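Local coordinates for protein transcriptional regulator, TetR family (Agrobacterium tumefaciens, PDB 2G7S) that probably regulates transcription as a dimeric, all-helical TetR-family protein, with an N-terminal domain expected to bind DNA and a C-terminal domain likely to sense a ligand, at residues A[104-113]-A[122-130]. Numbering follows the deposited sequence. Where two conformers were deposited one is given.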
loop_
_atom_site.group_PDB
_atom_site.type_symbol
_atom_site.label_atom_id
_atom_site.label_comp_id
_atom_site.label_asym_id
_atom_site.label_seq_id
_atom_site.Cartn_x
_atom_site.Cartn_y
_atom_site.Cartn_z
ATOM N N CYS A 104 -4.390 6.659 -4.687
ATOM C CA CYS A 104 -5.082 7.442 -3.671
ATOM C C CYS A 104 -4.025 8.144 -2.767
ATOM O O CYS A 104 -3.117 7.500 -2.250
ATOM C CB CYS A 104 -5.935 6.470 -2.869
ATOM S SG CYS A 104 -6.632 7.286 -1.358
ATOM N N VAL A 105 -4.155 9.464 -2.589
ATOM C CA VAL A 105 -3.253 10.218 -1.717
ATOM C C VAL A 105 -3.213 9.612 -0.337
ATOM O O VAL A 105 -2.142 9.535 0.287
ATOM C CB VAL A 105 -3.861 11.671 -1.620
ATOM C CG1 VAL A 105 -3.199 12.460 -0.472
ATOM C CG2 VAL A 105 -3.755 12.426 -2.950
ATOM N N CYS A 106 -4.398 9.223 0.176
ATOM C CA CYS A 106 -4.443 8.767 1.574
ATOM C C CYS A 106 -3.879 7.350 1.674
ATOM O O CYS A 106 -3.191 7.028 2.646
ATOM C CB CYS A 106 -5.838 8.806 2.133
ATOM S SG CYS A 106 -6.330 10.545 2.398
ATOM N N ALA A 107 -4.137 6.484 0.680
ATOM C CA ALA A 107 -3.564 5.164 0.761
ATOM C C ALA A 107 -2.022 5.256 0.736
ATOM O O ALA A 107 -1.310 4.471 1.389
ATOM C CB ALA A 107 -4.102 4.285 -0.407
ATOM N N LEU A 108 -1.490 6.158 -0.100
ATOM C CA LEU A 108 -0.053 6.284 -0.199
ATOM C C LEU A 108 0.502 6.790 1.135
ATOM O O LEU A 108 1.492 6.269 1.660
ATOM C CB LEU A 108 0.349 7.208 -1.430
ATOM C CG LEU A 108 1.750 6.879 -2.075
ATOM C CD1 LEU A 108 1.895 7.590 -3.414
ATOM C CD2 LEU A 108 2.968 7.072 -1.235
ATOM N N LEU A 109 -0.086 7.882 1.641
ATOM C CA LEU A 109 0.429 8.428 2.901
ATOM C C LEU A 109 0.306 7.388 4.027
ATOM O O LEU A 109 1.120 7.427 4.936
ATOM C CB LEU A 109 -0.334 9.687 3.279
ATOM C CG LEU A 109 0.010 10.917 2.419
ATOM C CD1 LEU A 109 -0.996 12.049 2.658
ATOM C CD2 LEU A 109 1.443 11.465 2.695
ATOM N N ALA A 110 -0.737 6.545 3.992
ATOM C CA ALA A 110 -0.860 5.590 5.092
ATOM C C ALA A 110 0.361 4.704 5.215
ATOM O O ALA A 110 0.681 4.266 6.315
ATOM C CB ALA A 110 -2.121 4.728 4.872
ATOM N N SER A 111 1.059 4.418 4.110
ATOM C CA SER A 111 2.206 3.526 4.215
ATOM C C SER A 111 3.361 4.188 4.922
ATOM O O SER A 111 4.348 3.514 5.231
ATOM C CB SER A 111 2.698 3.127 2.839
ATOM O OG SER A 111 3.255 4.256 2.159
ATOM N N GLU A 112 3.261 5.498 5.111
ATOM C CA GLU A 112 4.386 6.254 5.742
ATOM C C GLU A 112 4.006 6.793 7.127
ATOM O O GLU A 112 4.730 7.649 7.684
ATOM C CB GLU A 112 4.719 7.486 4.903
ATOM C CG GLU A 112 4.826 7.333 3.541
ATOM C CD GLU A 112 5.024 8.653 2.772
ATOM O OE1 GLU A 112 4.280 9.661 2.787
ATOM O OE2 GLU A 112 5.829 8.516 1.919
ATOM N N ILE A 113 2.838 6.383 7.654
ATOM C CA ILE A 113 2.369 6.955 8.934
ATOM C C ILE A 113 3.420 7.173 10.018
ATOM O O ILE A 113 3.430 8.226 10.659
ATOM C CB ILE A 113 1.108 6.203 9.434
ATOM C CG1 ILE A 113 -0.111 6.786 8.645
ATOM C CG2 ILE A 113 0.931 6.338 10.937
ATOM C CD1 ILE A 113 -1.402 6.002 8.831
ATOM N N LEU A 122 -3.901 12.284 11.295
ATOM C CA LEU A 122 -5.325 12.379 11.635
ATOM C C LEU A 122 -6.152 12.417 10.339
ATOM O O LEU A 122 -7.213 11.757 10.262
ATOM C CB LEU A 122 -5.598 13.665 12.466
ATOM C CG LEU A 122 -5.035 13.681 13.849
ATOM C CD1 LEU A 122 -5.337 15.134 14.444
ATOM C CD2 LEU A 122 -5.701 12.612 14.707
ATOM N N GLU A 123 -5.729 13.235 9.368
ATOM C CA GLU A 123 -6.495 13.354 8.125
ATOM C C GLU A 123 -6.509 12.033 7.332
ATOM O O GLU A 123 -7.557 11.607 6.788
ATOM C CB GLU A 123 -5.895 14.456 7.243
ATOM C CG GLU A 123 -6.129 15.884 7.783
ATOM C CD GLU A 123 -7.547 16.395 7.573
ATOM O OE1 GLU A 123 -8.245 15.869 6.694
ATOM O OE2 GLU A 123 -7.927 17.358 8.292
ATOM N N VAL A 124 -5.372 11.377 7.316
ATOM C CA VAL A 124 -5.277 10.093 6.557
ATOM C C VAL A 124 -6.188 9.053 7.208
ATOM O O VAL A 124 -6.943 8.332 6.513
ATOM C CB VAL A 124 -3.821 9.610 6.525
ATOM C CG1 VAL A 124 -3.720 8.209 5.929
ATOM C CG2 VAL A 124 -2.996 10.625 5.685
ATOM N N ARG A 125 -6.126 8.925 8.525
ATOM C CA ARG A 125 -6.954 7.901 9.181
ATOM C C ARG A 125 -8.409 8.226 9.004
ATOM O O ARG A 125 -9.219 7.287 8.869
ATOM C CB ARG A 125 -6.545 7.754 10.666
ATOM C CG ARG A 125 -5.197 7.076 10.861
ATOM C CD ARG A 125 -4.754 6.942 12.312
ATOM N NE ARG A 125 -3.635 5.977 12.331
ATOM C CZ ARG A 125 -2.674 5.876 13.263
ATOM N NH1 ARG A 125 -1.795 4.913 13.188
ATOM N NH2 ARG A 125 -2.551 6.836 14.199
ATOM N N ALA A 126 -8.786 9.502 8.984
ATOM C CA ALA A 126 -10.184 9.887 8.803
ATOM C C ALA A 126 -10.695 9.433 7.430
ATOM O O ALA A 126 -11.889 9.054 7.297
ATOM C CB ALA A 126 -10.348 11.391 8.992
ATOM N N HIS A 127 -9.837 9.495 6.406
ATOM C CA HIS A 127 -10.285 9.002 5.103
ATOM C C HIS A 127 -10.560 7.477 5.183
ATOM O O HIS A 127 -11.535 6.995 4.634
ATOM C CB HIS A 127 -9.194 9.214 4.092
ATOM C CG HIS A 127 -9.483 8.544 2.794
ATOM N ND1 HIS A 127 -10.421 9.016 1.902
ATOM C CD2 HIS A 127 -8.985 7.387 2.265
ATOM C CE1 HIS A 127 -10.474 8.197 0.861
ATOM N NE2 HIS A 127 -9.631 7.182 1.063
ATOM N N PHE A 128 -9.658 6.718 5.811
ATOM C CA PHE A 128 -9.881 5.258 5.869
ATOM C C PHE A 128 -11.205 4.975 6.572
ATOM O O PHE A 128 -11.939 4.048 6.142
ATOM C CB PHE A 128 -8.719 4.542 6.593
ATOM C CG PHE A 128 -7.549 4.235 5.717
ATOM C CD1 PHE A 128 -6.790 5.251 5.081
ATOM C CD2 PHE A 128 -7.190 2.896 5.483
ATOM C CE1 PHE A 128 -5.707 4.905 4.266
ATOM C CE2 PHE A 128 -6.095 2.585 4.714
ATOM C CZ PHE A 128 -5.373 3.573 4.065
ATOM N N ARG A 129 -11.408 5.579 7.748
ATOM C CA ARG A 129 -12.644 5.228 8.471
ATOM C C ARG A 129 -13.838 5.644 7.655
ATOM O O ARG A 129 -14.847 4.923 7.660
ATOM C CB ARG A 129 -12.691 5.910 9.858
ATOM C CG ARG A 129 -11.673 5.435 10.910
ATOM C CD ARG A 129 -11.815 6.281 12.255
ATOM N NE ARG A 129 -12.506 7.552 12.033
ATOM C CZ ARG A 129 -11.979 8.786 12.036
ATOM N NH1 ARG A 129 -10.690 8.997 12.278
ATOM N NH2 ARG A 129 -12.749 9.819 11.773
ATOM N N SER A 130 -13.768 6.795 6.973
ATOM C CA SER A 130 -14.906 7.287 6.195
ATOM C C SER A 130 -15.220 6.416 4.945
ATOM O O SER A 130 -16.369 6.091 4.699
ATOM C CB SER A 130 -14.644 8.746 5.818
ATOM O OG SER A 130 -15.548 9.196 4.846
#
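In the C-terminal domain of this TetR-like fold, the short helix 105-110 packs through Cys106, Leu109 and Ala110 against Val124, His127 and Phe128 of the long helix 118-144. The two segments run 121° apart, their axes 9.2 Å from each other at closest approach. Val124 fits between successive turns of the short helix. Its CG1 methyl, set opposite the backbone N by chi1 of 172°, lies 3.5 Å from Cys106 O, while CG2 meets Leu109 CB at 3.7 Å. No hydrogen bond joins the segments, and the fit is largely apolar. The carbonyl oxygen of Cys106, already bonded to Ala110 N within its own helix, also lies at the edge of the Phe128 ring, in its plane and 3.7 Å from CE1; Ala110 CB approaches the same ring obliquely, 3.5 Å from CZ. Toward the N-terminal end of the short helix, the His127 imidazole meets Cys106 obliquely, CB lying 3.5 Å from CD2 and SG 4.3 Å from the ring centroid. His166 of helix 154-173 meets the Phe128 ring, as does His175 of the second subunit, and the latter places the contact beside the dimer interface. There the extended Arg125 chain carries its guanidinium past Ile113 to Arg173 O of the second subunit, a hydrogen bond made by NH1, and Ile113 CG2 lies over one guanidinium face, 3.8 Å from Arg125 NH1.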